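Local coordinates for periplasmic sugar-binding domain protein (Pseudomonas fluorescens Pf-5, PDB 3H75), which probably binds a carbohydrate in the bacterial periplasm, as a two-domain member of the solute-binding protein 2 family, at residues G228-P231 against G232-L235; A125-R128 against M129-L133; Q302-Q305 against L306-L309. One frame throughout, in Å; residues are numbered along the deposited sequence.

Contact 1 (G228-P231 against G232-L235)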
loop_
_atom_site.group_PDB
_atom_site.type_symbol
_atom_site.label_atom_id
_atom_site.label_comp_id
_atom_site.label_asym_id
_atom_site.label_seq_id
_atom_site.Cartn_x
_atom_site.Cartn_y
_atom_site.Cartn_z
ATOM N N GLY A 228 22.110 15.874 -13.910
ATOM C CA GLY A 228 23.458 15.657 -13.419
ATOM C C GLY A 228 23.532 15.178 -11.981
ATOM O O GLY A 228 24.622 14.921 -11.469
ATOM N N ARG A 229 22.382 15.058 -11.322
ATOM C CA ARG A 229 22.360 14.597 -9.938
ATOM C C ARG A 229 22.606 13.092 -9.914
ATOM O O ARG A 229 22.448 12.414 -10.933
ATOM C CB ARG A 229 21.016 14.931 -9.274
ATOM C CG ARG A 229 20.680 16.424 -9.212
ATOM C CD ARG A 229 21.754 17.235 -8.479
ATOM N NE ARG A 229 21.885 16.899 -7.060
ATOM C CZ ARG A 229 21.098 17.367 -6.091
ATOM N NH1 ARG A 229 20.106 18.201 -6.373
ATOM N NH2 ARG A 229 21.315 17.011 -4.833
ATOM N N LYS A 230 22.998 12.574 -8.755
ATOM C CA LYS A 230 23.295 11.152 -8.613
ATOM C C LYS A 230 22.453 10.492 -7.524
ATOM O O LYS A 230 22.822 10.507 -6.349
ATOM C CB LYS A 230 24.780 10.964 -8.286
ATOM C CG LYS A 230 25.724 11.550 -9.331
ATOM C CD LYS A 230 25.880 10.637 -10.540
ATOM C CE LYS A 230 27.000 9.617 -10.334
ATOM N NZ LYS A 230 26.802 8.753 -9.133
ATOM N N PRO A 231 21.310 9.903 -7.904
ATOM C CA PRO A 231 20.446 9.242 -6.923
ATOM C C PRO A 231 21.224 8.240 -6.072
ATOM O O PRO A 231 21.939 7.384 -6.601
ATOM C CB PRO A 231 19.397 8.562 -7.800
ATOM C CG PRO A 231 19.260 9.514 -8.937
ATOM C CD PRO A 231 20.702 9.859 -9.246
ATOM N N GLY A 232 21.087 8.352 -4.754
ATOM C CA GLY A 232 21.777 7.438 -3.864
ATOM C C GLY A 232 23.097 7.975 -3.348
ATOM O O GLY A 232 23.631 7.464 -2.364
ATOM N N THR A 233 23.625 8.999 -4.009
ATOM C CA THR A 233 24.894 9.591 -3.599
ATOM C C THR A 233 24.723 11.028 -3.114
ATOM O O THR A 233 24.939 11.310 -1.938
ATOM C CB THR A 233 25.927 9.560 -4.749
ATOM O OG1 THR A 233 26.201 8.201 -5.111
ATOM C CG2 THR A 233 27.227 10.224 -4.318
ATOM N N ASP A 234 24.332 11.932 -4.009
ATOM C CA ASP A 234 24.148 13.332 -3.634
ATOM C C ASP A 234 22.684 13.748 -3.510
ATOM O O ASP A 234 22.379 14.870 -3.102
ATOM C CB ASP A 234 24.864 14.254 -4.631
ATOM C CG ASP A 234 24.388 14.060 -6.059
ATOM O OD1 ASP A 234 23.182 14.250 -6.323
ATOM O OD2 ASP A 234 25.225 13.722 -6.923
ATOM N N LEU A 235 21.781 12.840 -3.859
ATOM C CA LEU A 235 20.349 13.101 -3.785
ATOM C C LEU A 235 19.716 11.779 -3.370
ATOM O O LEU A 235 19.835 10.781 -4.080
ATOM C CB LEU A 235 19.829 13.547 -5.155
ATOM C CG LEU A 235 18.363 13.964 -5.276
ATOM C CD1 LEU A 235 18.061 15.094 -4.299
ATOM C CD2 LEU A 235 18.077 14.404 -6.708
HETATM O O HOH W 1 25.768 15.642 -8.823
HETATM O O HOH W 2 24.554 6.358 -6.019
#
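Arg229 and Asp234 meet through bent side chains: CG of Arg229 stands beside its backbone N (chi1 -61°) and further turns at chi2 and chi3 fold the guanidinium back over the loop, while chi1 of 58° sets the Asp234 carboxylate between its own N and carbonyl carbon. Arg229 grips Asp234 side-on. Arg229 NE makes a salt bridge to Asp234 OD1 at 3.0 Å, coming from above the carboxylate plane, and Arg229 NH2 donates to the backbone O of Asp234, also at 3.0 Å. Asp234 OD1 takes a second bond, this one nearly straight, from Lys230 N on the opposite face (3.0 Å, 175°), so two donors fix the rotation of the carboxylate. Leu235 CD2 lies over one face of the guanidinium. Replacing the arginine by an alanine is likely to cost OD1 its charged mate, leaving it the Lys230 N bond, and to take the NH2 donor from the Asp234 carbonyl. Lys230 O accepts from Thr233 N (2.9 Å) and Asp234 N (3.1 Å), closing a tight turn through Gly232, whose positive phi leaves no room for a CB. The loop follows the Schellman motif at Gly228 that ends helix 214-226 and leads into strand 236-240; Pro231 rests on Met221 and Arg225 of that helix, Leu235 touches Ala224, and NH2 of Arg229 also bonds Thr206 O at strand 206-211.

Contact 2 (A125-R128 against M129-L133); sequences AGYR and MLKEL
Tyr127 and Lys131, one turn apart on helix 122-137, bring an aromatic face and an aliphatic chain together in a CH-pi contact: Lys131 CG stands 4.2 Å from the centroid of the Tyr127 ring, 16° off the ring normal. This is an i to i+4 pairing in a helix of the periplasmic binding protein fold. The phenol reaches this position with its CG anti to the backbone N (chi1 176°), while the lysine chain lies across the ring face and bends at chi3 and chi4 near the hydroxyl end. Arg128 joins from the side. Its chain lies alongside that of Lys131, pointing the same way, and Arg128 NH1 approaches Lys131 CE at 3.3 Å. Tyr127 CE2 sits 3.9 Å above the guanidinium plane of Arg128, over its centre, so the arginine rests against the tyrosine as well as the lysine. The two like charges stay apart, with Arg128 NH1 and Lys131 NZ separated by 4.7 Å.

Second-shell partners hold the polar ends. Arg128 NE forms a salt bridge with Glu124, a turn earlier, and Tyr127 OH is hydrogen-bonded to Glu173 of helix 158-173, while Arg169 of that helix makes a cation-pi contact with the ring. Elsewhere on the helix, Leu130 packs on Leu167, Ala170 and Leu171, and Met129, present as selenomethionine, lies on Ser238, Val240 and Trp210 of the sheet; Trp210 NE1 also bonds Gly126 O. Beneath the side chains the helix ladder continues, with Glu132 N donating to Arg128 O at 2.8 Å. The bond from Lys131 N to Tyr127 O, 3.2 Å long and nearly straight at 172°, lies in the carbonyl plane.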
loop_
_atom_site.group_PDB
_atom_site.type_symbol
_atom_site.label_atom_id
_atom_site.label_comp_id
_atom_site.label_asym_id
_atom_site.label_seq_id
_atom_site.Cartn_x
_atom_site.Cartn_y
_atom_site.Cartn_z
ATOM N N ALA A 125 4.773 4.310 7.598
ATOM C CA ALA A 125 5.611 4.266 6.401
ATOM C C ALA A 125 6.053 5.666 5.970
ATOM O O ALA A 125 7.221 5.882 5.620
ATOM C CB ALA A 125 4.869 3.575 5.268
ATOM N N GLY A 126 5.122 6.616 5.993
ATOM C CA GLY A 126 5.443 7.979 5.600
ATOM C C GLY A 126 6.430 8.613 6.559
ATOM O O GLY A 126 7.346 9.333 6.165
ATOM N N TYR A 127 6.229 8.347 7.841
ATOM C CA TYR A 127 7.099 8.871 8.889
ATOM C C TYR A 127 8.497 8.263 8.762
ATOM O O TYR A 127 9.502 8.975 8.707
ATOM C CB TYR A 127 6.499 8.513 10.249
ATOM C CG TYR A 127 7.326 8.910 11.448
ATOM C CD1 TYR A 127 7.466 10.247 11.813
ATOM C CD2 TYR A 127 7.933 7.941 12.246
ATOM C CE1 TYR A 127 8.186 10.611 12.945
ATOM C CE2 TYR A 127 8.657 8.294 13.384
ATOM C CZ TYR A 127 8.778 9.631 13.725
ATOM O OH TYR A 127 9.503 9.990 14.840
ATOM N N ARG A 128 8.553 6.938 8.702
ATOM C CA ARG A 128 9.827 6.237 8.612
ATOM C C ARG A 128 10.628 6.597 7.372
ATOM O O ARG A 128 11.852 6.634 7.424
ATOM C CB ARG A 128 9.600 4.724 8.687
ATOM C CG ARG A 128 9.188 4.249 10.082
ATOM C CD ARG A 128 10.299 4.505 11.096
ATOM N NE ARG A 128 9.819 4.438 12.474
ATOM C CZ ARG A 128 10.510 4.867 13.525
ATOM N NH1 ARG A 128 11.717 5.396 13.355
ATOM N NH2 ARG A 128 9.994 4.778 14.744
HETATM N N MSE A 129 9.959 6.876 6.257
HETATM C CA MSE A 129 10.718 7.233 5.064
HETATM C C MSE A 129 11.572 8.467 5.276
HETATM O O MSE A 129 12.739 8.479 4.890
HETATM C CB MSE A 129 9.809 7.451 3.857
HETATM C CG MSE A 129 9.309 6.155 3.227
HETATM SE SE MSE A 129 8.538 6.444 1.469
HETATM C CE MSE A 129 6.880 7.316 2.014
ATOM N N LEU A 130 11.018 9.507 5.888
ATOM C CA LEU A 130 11.818 10.704 6.103
ATOM C C LEU A 130 12.911 10.438 7.131
ATOM O O LEU A 130 14.046 10.865 6.937
ATOM C CB LEU A 130 10.960 11.892 6.550
ATOM C CG LEU A 130 11.761 13.204 6.560
ATOM C CD1 LEU A 130 12.278 13.494 5.160
ATOM C CD2 LEU A 130 10.900 14.344 7.051
ATOM N N LYS A 131 12.578 9.738 8.216
ATOM C CA LYS A 131 13.585 9.446 9.239
ATOM C C LYS A 131 14.747 8.653 8.643
ATOM O O LYS A 131 15.911 8.929 8.944
ATOM C CB LYS A 131 12.969 8.671 10.410
ATOM C CG LYS A 131 12.091 9.527 11.303
ATOM C CD LYS A 131 11.679 8.787 12.567
ATOM C CE LYS A 131 12.851 8.518 13.495
ATOM N NZ LYS A 131 13.412 9.758 14.096
ATOM N N GLU A 132 14.431 7.682 7.789
ATOM C CA GLU A 132 15.454 6.863 7.146
ATOM C C GLU A 132 16.306 7.686 6.187
ATOM O O GLU A 132 17.531 7.538 6.147
ATOM C CB GLU A 132 14.802 5.703 6.389
ATOM C CG GLU A 132 14.367 4.553 7.274
ATOM C CD GLU A 132 15.553 3.793 7.830
ATOM O OE1 GLU A 132 16.270 3.151 7.032
ATOM O OE2 GLU A 132 15.774 3.847 9.058
ATOM N N LEU A 133 15.659 8.546 5.404
ATOM C CA LEU A 133 16.386 9.388 4.459
ATOM C C LEU A 133 17.349 10.293 5.220
ATOM O O LEU A 133 18.507 10.455 4.825
ATOM C CB LEU A 133 15.414 10.235 3.636
ATOM C CG LEU A 133 14.622 9.535 2.529
ATOM C CD1 LEU A 133 13.604 10.518 1.957
ATOM C CD2 LEU A 133 15.565 9.036 1.432
#

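Contact 3 (Q302-Q305 against L306-L309)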
loop_
_atom_site.group_PDB
_atom_site.type_symbol
_atom_site.label_atom_id
_atom_site.label_comp_id
_atom_site.label_asym_id
_atom_site.label_seq_id
_atom_site.Cartn_x
_atom_site.Cartn_y
_atom_site.Cartn_z
ATOM N N GLN A 302 16.491 -8.623 1.478
ATOM C CA GLN A 302 15.059 -8.876 1.365
ATOM C C GLN A 302 14.559 -8.493 -0.021
ATOM O O GLN A 302 13.717 -9.179 -0.599
ATOM C CB GLN A 302 14.295 -8.069 2.414
ATOM C CG GLN A 302 14.591 -8.465 3.846
ATOM C CD GLN A 302 13.871 -7.574 4.836
ATOM O OE1 GLN A 302 14.017 -6.352 4.805
ATOM N NE2 GLN A 302 13.084 -8.180 5.720
ATOM N N ALA A 303 15.071 -7.384 -0.546
ATOM C CA ALA A 303 14.669 -6.914 -1.869
ATOM C C ALA A 303 15.052 -7.936 -2.933
ATOM O O ALA A 303 14.319 -8.141 -3.896
ATOM C CB ALA A 303 15.322 -5.568 -2.169
ATOM N N ARG A 304 16.207 -8.571 -2.755
ATOM C CA ARG A 304 16.687 -9.579 -3.695
ATOM C C ARG A 304 15.704 -10.748 -3.744
ATOM O O ARG A 304 15.388 -11.260 -4.816
ATOM C CB ARG A 304 18.067 -10.086 -3.263
ATOM C CG ARG A 304 18.697 -11.130 -4.185
ATOM C CD ARG A 304 19.621 -10.498 -5.224
ATOM N NE ARG A 304 18.936 -10.151 -6.466
ATOM C CZ ARG A 304 19.518 -9.535 -7.493
ATOM N NH1 ARG A 304 20.798 -9.192 -7.425
ATOM N NH2 ARG A 304 18.825 -9.270 -8.591
ATOM N N GLN A 305 15.234 -11.171 -2.574
ATOM C CA GLN A 305 14.281 -12.274 -2.482
ATOM C C GLN A 305 12.981 -11.935 -3.203
ATOM O O GLN A 305 12.472 -12.726 -4.000
ATOM C CB GLN A 305 13.970 -12.589 -1.019
ATOM C CG GLN A 305 15.110 -13.220 -0.243
ATOM C CD GLN A 305 14.732 -13.502 1.200
ATOM O OE1 GLN A 305 14.803 -12.621 2.058
ATOM N NE2 GLN A 305 14.311 -14.732 1.471
ATOM N N LEU A 306 12.440 -10.756 -2.916
ATOM C CA LEU A 306 11.199 -10.330 -3.542
ATOM C C LEU A 306 11.349 -10.128 -5.045
ATOM O O LEU A 306 10.411 -10.365 -5.804
ATOM C CB LEU A 306 10.704 -9.031 -2.904
ATOM C CG LEU A 306 10.301 -9.091 -1.428
ATOM C CD1 LEU A 306 9.891 -7.702 -0.972
ATOM C CD2 LEU A 306 9.152 -10.075 -1.234
ATOM N N LEU A 307 12.526 -9.686 -5.473
ATOM C CA LEU A 307 12.780 -9.451 -6.887
ATOM C C LEU A 307 12.776 -10.765 -7.653
ATOM O O LEU A 307 12.137 -10.888 -8.701
ATOM C CB LEU A 307 14.127 -8.743 -7.070
ATOM C CG LEU A 307 14.585 -8.501 -8.511
ATOM C CD1 LEU A 307 13.571 -7.639 -9.238
ATOM C CD2 LEU A 307 15.946 -7.828 -8.500
ATOM N N ARG A 308 13.488 -11.750 -7.118
ATOM C CA ARG A 308 13.573 -13.060 -7.746
ATOM C C ARG A 308 12.205 -13.726 -7.885
ATOM O O ARG A 308 11.878 -14.279 -8.936
ATOM C CB ARG A 308 14.507 -13.962 -6.932
ATOM C CG ARG A 308 14.625 -15.387 -7.457
ATOM C CD ARG A 308 15.683 -16.173 -6.689
ATOM N NE ARG A 308 15.384 -16.282 -5.262
ATOM C CZ ARG A 308 14.381 -16.995 -4.753
ATOM N NH1 ARG A 308 13.570 -17.671 -5.554
ATOM N NH2 ARG A 308 14.191 -17.034 -3.440
ATOM N N LEU A 309 11.400 -13.655 -6.830
ATOM C CA LEU A 309 10.083 -14.284 -6.835
ATOM C C LEU A 309 8.986 -13.529 -7.576
ATOM O O LEU A 309 8.127 -14.142 -8.212
ATOM C CB LEU A 309 9.644 -14.550 -5.395
ATOM C CG LEU A 309 10.406 -15.692 -4.721
ATOM C CD1 LEU A 309 10.217 -15.636 -3.219
ATOM C CD2 LEU A 309 9.916 -17.021 -5.294
#
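Leu307 packs closely against Ala303, and Leu306 against Gln302, each leucine meeting a carbonyl oxygen of the turn before. Leu307 CB comes within 3.2 Å of Ala303 O, and Leu306 CG lies 3.5 Å from Gln302 O. The same two oxygens take the backbone bonds that hold the turn: Leu307 N donates to Ala303 O at 2.8 Å, and Leu306 N to Gln302 O at 3.1 Å. Ala303 and Leu306 are buried, Ala303 pressing on Leu247 and Ile251 of helix 244-252 and Leu306 on Leu341 and Leu298; Leu307 lies at the margin, touching Gln248 of helix 244-252. The segments make up most of helix 300-309, a regular alpha-helix whose i to i+4 ladder continues through Arg308 N to Arg304 O and Leu309 N to Gln305 O. The two glutamines are held from outside the turn, the oxygen of Gln302 by Thr299 N and the amide nitrogen of Gln305 by Leu341 O. By contrast, Arg304 and Arg308 are exposed. With CG of Arg304 anti to the backbone N (chi1 -179°) and its chain bent at chi2 and chi3, the guanidinium swings obliquely across Leu307, where Arg304 NH2 reaches Leu307 CD2 at 3.2 Å; the arginine also touches Gln248. Arg308 meets the turn through CB, 3.5 Å from Arg304 O, and its chain stays extended until it bends at chi3.

In the fold
Along the chain the order is contact 2, contact 1, contact 3, with no interlacing. Contacts 1 and 2 belong to the same mixed sheet: helix 122-137 packs against its strands 206-211, 236-240 and 257-260, while the 228-235 loop leads directly into strand 236-240. Their centres are 18 Å apart and their nearest atoms about 7 Å. Contact 3, on helix 300-309, follows the short edge strand 296-297 of that sheet and packs on helix 244-252; its centre is 24 Å from that of contact 1 and 22 Å from that of contact 2. All three therefore lie in one of the two domains, the one built on the mixed sheet, and the parallel sheet of the other carries none of them.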